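Local coordinates for proteasome activator protein PA26 (Trypanosoma brucei, PDB 1YAR) that probably docks as a heptameric ring on the end of the 20S proteasome and helps open its gate, as 11S (PA28-type) activators do, at residues 101-106 against 114-119; 142-147 against 201-206. One frame throughout, in Å; residues are numbered along the deposited sequence. Where two conformers were deposited one is given.

Contact 1 of 2, residues 101-106 against 114-119; sequences RIPEHK and AVQHAV
The flat amide of Gln116 carries most of this contact, set against the backbone just beyond helix 71-99. Its NE2 donates to Arg101 O at 3.1 Å along a nearly straight N-H line (178°). Arg101 O lies in the plane of the Gln116 amide, yet NE2 stands above the Arg101 carbonyl plane, off any lone pair. At the other end of the amide, Gln116 OE1 sits on C-H groups, 3.4 Å from Pro103 CD and 3.5 Å from Ile102 CA. Gln116 CG is anti to the carbonyl carbon (chi1 -66°) and the chain runs extended beyond it, crossing Ile102 obliquely. Nearer the surface, Ile102 CD1 meets His117 CE1 at 4.2 Å, side chains about perpendicular. Further out, Arg101 turns away from the helix to bond Tyr22 O and Arg19 O, Ile102 O accepts from Asn216 of one neighbouring subunit, and His105 of another packs on Val115 and Ala118. The loop between helices 71-99 and 111-130 probably corresponds to the activation loop of 11S activators, and Lys106 bridges to an acidic side chain of another protein. With NE2 also bonded to Leu225 O, two carbonyls fix the rotation of the amide, while OE1 is buried without a hydrogen-bond partner.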
ATOM      1  N   ARG O 101      88.966 -34.721  -6.394  1.00 22.74           N
ATOM      2  CA  ARG O 101      87.809 -33.988  -5.842  1.00 22.83           C
ATOM      3  C   ARG O 101      86.579 -33.976  -6.760  1.00 22.77           C
ATOM      4  O   ARG O 101      85.615 -33.242  -6.522  1.00 22.97           O
ATOM      5  CB  ARG O 101      88.207 -32.565  -5.461  1.00 23.07           C
ATOM      6  CG  ARG O 101      89.234 -32.500  -4.344  1.00 24.31           C
ATOM      7  CD  ARG O 101      89.824 -31.118  -4.120  1.00 23.16           C
ATOM      8  NE  ARG O 101      90.655 -31.091  -2.907  1.00 25.97           N
ATOM      9  CZ  ARG O 101      91.923 -31.495  -2.823  1.00 25.90           C
ATOM     10  NH1 ARG O 101      92.572 -31.966  -3.892  1.00 21.68           N
ATOM     11  NH2 ARG O 101      92.553 -31.421  -1.646  1.00 26.95           N
ATOM     12  N   ILE O 102      86.598 -34.791  -7.807  1.00 23.39           N
ATOM     13  CA  ILE O 102      85.387 -34.975  -8.621  1.00 24.18           C
ATOM     14  C   ILE O 102      84.406 -35.687  -7.712  1.00 24.10           C
ATOM     15  O   ILE O 102      84.751 -36.719  -7.154  1.00 23.98           O
ATOM     16  CB  ILE O 102      85.691 -35.786  -9.899  1.00 24.17           C
ATOM     17  CG1 ILE O 102      86.557 -34.952 -10.849  1.00 23.93           C
ATOM     18  CG2 ILE O 102      84.374 -36.224 -10.598  1.00 25.11           C
ATOM     19  CD1 ILE O 102      87.219 -35.790 -11.965  1.00 25.54           C
ATOM     20  N   PRO O 103      83.215 -35.113  -7.501  1.00 24.43           N
ATOM     21  CA  PRO O 103      82.305 -35.632  -6.471  1.00 24.50           C
ATOM     22  C   PRO O 103      81.466 -36.813  -6.919  1.00 24.86           C
ATOM     23  O   PRO O 103      81.560 -37.242  -8.083  1.00 24.42           O
ATOM     24  CB  PRO O 103      81.404 -34.425  -6.164  1.00 25.03           C
ATOM     25  CG  PRO O 103      81.331 -33.666  -7.480  1.00 24.70           C
ATOM     26  CD  PRO O 103      82.690 -33.895  -8.152  1.00 23.78           C
ATOM     27  N   GLU O 104      80.645 -37.321  -5.995  1.00 24.66           N
ATOM     28  CA  GLU O 104      79.697 -38.398  -6.262  1.00 26.39           C
ATOM     29  C   GLU O 104      78.985 -38.142  -7.598  1.00 25.77           C
ATOM     30  O   GLU O 104      78.510 -37.042  -7.834  1.00 24.63           O
ATOM     31  CB  GLU O 104      78.646 -38.442  -5.146  1.00 25.86           C
ATOM     32  CG  GLU O 104      77.684 -39.606  -5.207  1.00 28.63           C
ATOM     33  CD  GLU O 104      76.457 -39.397  -4.318  1.00 29.78           C
ATOM     34  OE1 GLU O 104      76.621 -39.015  -3.149  1.00 33.25           O
ATOM     35  OE2 GLU O 104      75.318 -39.596  -4.806  1.00 36.30           O
ATOM     36  N   HIS O 105      78.920 -39.163  -8.444  1.00 25.45           N
ATOM     37  CA  HIS O 105      78.299 -39.045  -9.754  1.00 26.59           C
ATOM     38  C   HIS O 105      76.787 -38.842  -9.629  1.00 26.19           C
ATOM     39  O   HIS O 105      76.090 -39.656  -9.036  1.00 25.55           O
ATOM     40  CB  HIS O 105      78.576 -40.294 -10.575  1.00 26.68           C
ATOM     41  CG  HIS O 105      78.045 -40.220 -11.969  1.00 29.92           C
ATOM     42  ND1 HIS O 105      78.837 -39.901 -13.053  1.00 30.47           N
ATOM     43  CD2 HIS O 105      76.795 -40.419 -12.455  1.00 30.19           C
ATOM     44  CE1 HIS O 105      78.092 -39.914 -14.149  1.00 30.23           C
ATOM     45  NE2 HIS O 105      76.852 -40.214 -13.811  1.00 30.49           N
ATOM     46  N   LYS O 106      76.292 -37.733 -10.164  1.00 26.94           N
ATOM     47  CA  LYS O 106      74.855 -37.468 -10.152  1.00 27.76           C
ATOM     48  C   LYS O 106      74.390 -36.917 -11.491  1.00 28.05           C
ATOM     49  O   LYS O 106      75.202 -36.477 -12.309  1.00 27.76           O
ATOM     50  CB  LYS O 106      74.489 -36.451  -9.067  1.00 27.88           C
ATOM     51  CG  LYS O 106      74.763 -36.869  -7.631  1.00 28.62           C
ATOM     52  CD  LYS O 106      74.430 -35.715  -6.701  1.00 29.57           C
ATOM     53  CE  LYS O 106      74.546 -36.121  -5.231  1.00 32.04           C
ATOM     54  NZ  LYS O 106      73.460 -37.037  -4.801  1.00 34.25           N
ATOM     55  N   ALA O 114      81.269 -29.618 -14.166  1.00 22.09           N
ATOM     56  CA  ALA O 114      81.567 -29.172 -15.531  1.00 22.01           C
ATOM     57  C   ALA O 114      82.847 -28.320 -15.597  1.00 21.71           C
ATOM     58  O   ALA O 114      83.638 -28.447 -16.545  1.00 21.83           O
ATOM     59  CB  ALA O 114      80.367 -28.408 -16.106  1.00 22.65           C
ATOM     60  N   VAL O 115      83.065 -27.471 -14.589  1.00 21.58           N
ATOM     61  CA  VAL O 115      84.298 -26.665 -14.493  1.00 21.45           C
ATOM     62  C   VAL O 115      85.511 -27.595 -14.327  1.00 22.08           C
ATOM     63  O   VAL O 115      86.525 -27.429 -15.010  1.00 22.60           O
ATOM     64  CB  VAL O 115      84.242 -25.657 -13.319  1.00 21.41           C
ATOM     65  CG1 VAL O 115      85.520 -24.835 -13.229  1.00 21.86           C
ATOM     66  CG2 VAL O 115      83.037 -24.712 -13.455  1.00 21.18           C
ATOM     67  N   GLN O 116      85.403 -28.583 -13.435  1.00 21.43           N
ATOM     68  CA  GLN O 116      86.463 -29.570 -13.252  1.00 21.88           C
ATOM     69  C   GLN O 116      86.830 -30.303 -14.549  1.00 22.35           C
ATOM     70  O   GLN O 116      88.019 -30.401 -14.897  1.00 20.90           O
ATOM     71  CB  GLN O 116      86.055 -30.573 -12.186  1.00 21.91           C
ATOM     72  CG  GLN O 116      85.927 -29.970 -10.804  1.00 21.39           C
ATOM     73  CD  GLN O 116      85.550 -31.015  -9.795  1.00 23.04           C
ATOM     74  OE1 GLN O 116      84.663 -31.847 -10.057  1.00 21.76           O
ATOM     75  NE2 GLN O 116      86.255 -31.032  -8.657  1.00 21.59           N
ATOM     76  N   HIS O 117      85.815 -30.810 -15.265  1.00 22.77           N
ATOM     77  CA  HIS O 117      86.052 -31.476 -16.551  1.00 24.38           C
ATOM     78  C   HIS O 117      86.641 -30.519 -17.622  1.00 23.82           C
ATOM     79  O   HIS O 117      87.515 -30.914 -18.402  1.00 24.28           O
ATOM     80  CB  HIS O 117      84.784 -32.201 -17.051  1.00 25.65           C
ATOM     81  CG  HIS O 117      84.396 -33.387 -16.217  1.00 31.46           C
ATOM     82  ND1 HIS O 117      85.266 -34.421 -15.944  1.00 37.47           N
ATOM     83  CD2 HIS O 117      83.221 -33.722 -15.633  1.00 35.28           C
ATOM     84  CE1 HIS O 117      84.653 -35.326 -15.198  1.00 38.90           C
ATOM     85  NE2 HIS O 117      83.410 -34.928 -14.996  1.00 37.84           N
ATOM     86  N   ALA O 118      86.198 -29.262 -17.645  1.00 23.68           N
ATOM     87  CA  ALA O 118      86.743 -28.295 -18.599  1.00 23.33           C
ATOM     88  C   ALA O 118      88.231 -27.998 -18.353  1.00 23.52           C
ATOM     89  O   ALA O 118      89.035 -27.956 -19.304  1.00 22.68           O
ATOM     90  CB  ALA O 118      85.935 -27.017 -18.594  1.00 24.08           C
ATOM     91  N   VAL O 119      88.617 -27.822 -17.091  1.00 23.41           N
ATOM     92  CA  VAL O 119      90.054 -27.570 -16.802  1.00 23.41           C
ATOM     93  C   VAL O 119      90.904 -28.845 -17.004  1.00 23.48           C
ATOM     94  O   VAL O 119      92.022 -28.783 -17.542  1.00 23.94           O
ATOM     95  CB  VAL O 119      90.273 -26.886 -15.426  1.00 23.49           C
ATOM     96  CG1 VAL O 119      91.779 -26.685 -15.149  1.00 23.07           C
ATOM     97  CG2 VAL O 119      89.540 -25.544 -15.370  1.00 22.91           C
TER

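Contact 2 of 2, residues 142-147 against 201-206; sequences APTPIG and ELATTH
Ile146 has CG1 anti to its backbone N (chi1 -154°), which drops CG2 into the crowded position between N and the carbonyl carbon and turns that methyl onto Ala203. His206 likewise holds CG anti to its N (chi1 -168°), swinging its ring toward Thr144. These side chains seal the loop 142-147 against helix 183-226 inside the four-helix bundle of the PA28-type activators, where the loop bridges helices 111-130 and 150-166. Pro145, with its CA 5.4 Å from that of Ala203, presents its ring to the helix. Its CG lies 3.7 Å from Leu202 CB, the two side chains crossing obliquely, and its CD stands 4.2 Å from Ala203 CB. The small alanine lets the backbone come this near. Thr144 OG1 approaches His206 CD2 obliquely at 4.3 Å, a plain contact with a ring carbon; the polar atoms find partners elsewhere: OG1 bonds to Thr130 O, and His206 ND1 bonds to Glu92 of a neighbouring subunit, a carboxylate that may favour a charged imidazole. Glu135 of the same neighbour takes the N-H of Gly147, so the loop is held from the subunit interface as well as from its own bundle. The far end of Ile146 leads away to Leu77, Tyr80 and Phe196. Across the seam itself no hydrogen bond forms, and the closest approach is Ile146 CG2 to Ala203 CB, 3.6 Å.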
ATOM      1  N   ALA O 142      99.124 -34.813 -34.731  1.00 31.56           N
ATOM      2  CA  ALA O 142     100.039 -34.236 -33.753  1.00 30.52           C
ATOM      3  C   ALA O 142     100.252 -32.759 -34.093  1.00 29.70           C
ATOM      4  O   ALA O 142     101.118 -32.425 -34.919  1.00 28.14           O
ATOM      5  CB  ALA O 142     101.371 -35.019 -33.750  1.00 31.12           C
ATOM      6  N   PRO O 143      99.443 -31.885 -33.479  1.00 29.28           N
ATOM      7  CA  PRO O 143      99.401 -30.468 -33.852  1.00 29.57           C
ATOM      8  C   PRO O 143     100.610 -29.631 -33.368  1.00 29.89           C
ATOM      9  O   PRO O 143     100.815 -28.500 -33.830  1.00 30.20           O
ATOM     10  CB  PRO O 143      98.100 -29.975 -33.199  1.00 29.92           C
ATOM     11  CG  PRO O 143      97.904 -30.889 -31.974  1.00 29.99           C
ATOM     12  CD  PRO O 143      98.502 -32.200 -32.387  1.00 29.44           C
ATOM     13  N   THR O 144     101.408 -30.166 -32.460  1.00 29.16           N
ATOM     14  CA  THR O 144     102.562 -29.421 -31.977  1.00 29.08           C
ATOM     15  C   THR O 144     103.711 -29.593 -32.994  1.00 27.77           C
ATOM     16  O   THR O 144     103.836 -30.660 -33.611  1.00 26.94           O
ATOM     17  CB  THR O 144     102.919 -29.915 -30.546  1.00 30.08           C
ATOM     18  OG1 THR O 144     103.909 -29.064 -29.949  1.00 33.18           O
ATOM     19  CG2 THR O 144     103.576 -31.281 -30.600  1.00 30.61           C
ATOM     20  N   PRO O 145     104.499 -28.546 -33.246  1.00 27.18           N
ATOM     21  CA  PRO O 145     105.602 -28.656 -34.214  1.00 27.77           C
ATOM     22  C   PRO O 145     106.618 -29.748 -33.853  1.00 28.85           C
ATOM     23  O   PRO O 145     107.201 -30.378 -34.741  1.00 28.17           O
ATOM     24  CB  PRO O 145     106.236 -27.264 -34.180  1.00 28.04           C
ATOM     25  CG  PRO O 145     105.089 -26.381 -33.789  1.00 27.73           C
ATOM     26  CD  PRO O 145     104.367 -27.174 -32.718  1.00 27.36           C
ATOM     27  N   ILE O 146     106.794 -29.980 -32.556  1.00 28.45           N
ATOM     28  CA  ILE O 146     107.706 -30.996 -32.081  1.00 30.82           C
ATOM     29  C   ILE O 146     107.292 -31.419 -30.676  1.00 30.20           C
ATOM     30  O   ILE O 146     106.913 -30.579 -29.858  1.00 31.46           O
ATOM     31  CB  ILE O 146     109.189 -30.491 -32.171  1.00 30.39           C
ATOM     32  CG1 ILE O 146     110.148 -31.663 -32.305  1.00 32.65           C
ATOM     33  CG2 ILE O 146     109.567 -29.523 -31.042  1.00 31.12           C
ATOM     34  CD1 ILE O 146     111.607 -31.212 -32.585  1.00 32.85           C
ATOM     35  N   GLY O 147     107.339 -32.712 -30.409  1.00 31.01           N
ATOM     36  CA  GLY O 147     106.960 -33.212 -29.094  1.00 31.09           C
ATOM     37  C   GLY O 147     108.088 -33.519 -28.127  1.00 31.21           C
ATOM     38  O   GLY O 147     109.239 -33.157 -28.353  1.00 31.22           O
ATOM     39  N   GLU O 201     111.702 -23.398 -31.964  1.00 25.83           N
ATOM     40  CA  GLU O 201     111.223 -22.002 -31.876  1.00 26.97           C
ATOM     41  C   GLU O 201     109.685 -21.918 -31.897  1.00 25.74           C
ATOM     42  O   GLU O 201     109.088 -21.182 -31.119  1.00 24.92           O
ATOM     43  CB  GLU O 201     111.742 -21.119 -33.012  1.00 27.07           C
ATOM     44  CG  GLU O 201     113.249 -20.899 -33.077  1.00 29.77           C
ATOM     45  CD  GLU O 201     113.637 -20.068 -34.298  1.00 31.33           C
ATOM     46  OE1 GLU O 201     114.264 -20.625 -35.234  1.00 37.62           O
ATOM     47  OE2 GLU O 201     113.279 -18.866 -34.346  1.00 37.31           O
ATOM     48  N   LEU O 202     109.075 -22.659 -32.817  1.00 24.43           N
ATOM     49  CA  LEU O 202     107.619 -22.701 -32.948  1.00 23.93           C
ATOM     50  C   LEU O 202     106.960 -23.383 -31.759  1.00 23.81           C
ATOM     51  O   LEU O 202     105.965 -22.875 -31.231  1.00 24.34           O
ATOM     52  CB  LEU O 202     107.229 -23.424 -34.234  1.00 23.39           C
ATOM     53  CG  LEU O 202     107.774 -22.867 -35.554  1.00 23.00           C
ATOM     54  CD1 LEU O 202     107.444 -23.853 -36.668  1.00 25.27           C
ATOM     55  CD2 LEU O 202     107.242 -21.461 -35.872  1.00 24.52           C
ATOM     56  N   ALA O 203     107.481 -24.550 -31.364  1.00 23.62           N
ATOM     57  CA  ALA O 203     106.915 -25.285 -30.231  1.00 23.91           C
ATOM     58  C   ALA O 203     106.991 -24.495 -28.924  1.00 24.34           C
ATOM     59  O   ALA O 203     106.040 -24.529 -28.144  1.00 24.93           O
ATOM     60  CB  ALA O 203     107.572 -26.634 -30.076  1.00 23.45           C
ATOM     61  N   THR O 204     108.102 -23.789 -28.674  1.00 24.45           N
ATOM     62  CA  THR O 204     108.188 -22.958 -27.451  1.00 24.76           C
ATOM     63  C   THR O 204     107.128 -21.866 -27.417  1.00 24.12           C
ATOM     64  O   THR O 204     106.515 -21.632 -26.363  1.00 24.20           O
ATOM     65  CB  THR O 204     109.586 -22.321 -27.220  1.00 24.49           C
ATOM     66  OG1 THR O 204     110.027 -21.667 -28.407  1.00 25.87           O
ATOM     67  CG2 THR O 204     110.649 -23.399 -26.914  1.00 24.57           C
ATOM     68  N   THR O 205     106.925 -21.214 -28.558  0.50 24.19           N
ATOM     69  CA  THR O 205     105.879 -20.201 -28.711  0.50 24.02           C
ATOM     70  C   THR O 205     104.498 -20.795 -28.393  0.50 24.15           C
ATOM     71  O   THR O 205     103.749 -20.246 -27.580  0.50 24.29           O
ATOM     72  CB  THR O 205     105.931 -19.618 -30.141  0.50 24.16           C
ATOM     73  OG1 THR O 205     107.111 -18.816 -30.290  0.50 23.43           O
ATOM     74  CG2 THR O 205     104.832 -18.625 -30.366  0.50 23.91           C
ATOM     75  N   HIS O 206     104.197 -21.930 -29.022  1.00 24.09           N
ATOM     76  CA  HIS O 206     102.911 -22.636 -28.917  1.00 24.47           C
ATOM     77  C   HIS O 206     102.697 -23.131 -27.484  1.00 24.11           C
ATOM     78  O   HIS O 206     101.595 -23.048 -26.937  1.00 22.89           O
ATOM     79  CB  HIS O 206     102.935 -23.840 -29.855  1.00 25.46           C
ATOM     80  CG  HIS O 206     101.601 -24.489 -30.073  1.00 28.72           C
ATOM     81  ND1 HIS O 206     100.535 -23.830 -30.648  1.00 31.77           N
ATOM     82  CD2 HIS O 206     101.182 -25.763 -29.858  1.00 31.59           C
ATOM     83  CE1 HIS O 206      99.505 -24.659 -30.747  1.00 33.34           C
ATOM     84  NE2 HIS O 206      99.868 -25.837 -30.273  1.00 33.34           N
TER

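Overall arrangement
Contact 1 lies at the periphery of the chain, its centre 24 Å from the chain centre, whereas contact 2 sits 9 Å from it and is buried throughout. The centres are 30 Å apart, with nearest atoms about 15 Å apart. Each sets a loop against a helix, and helix 183-226 links them: it supplies one side of contact 2 and, through Leu225, a second acceptor for the glutamine of contact 1. Helix 111-130 enters contact 1 directly and ends beside contact 2. Chemistry follows place: polar gripping at the loop whose Lys106 reaches another protein, apolar methyl and ring packing in the bundle. Both touch the subunit whose His105 packs on contact 1, not that of Asn216.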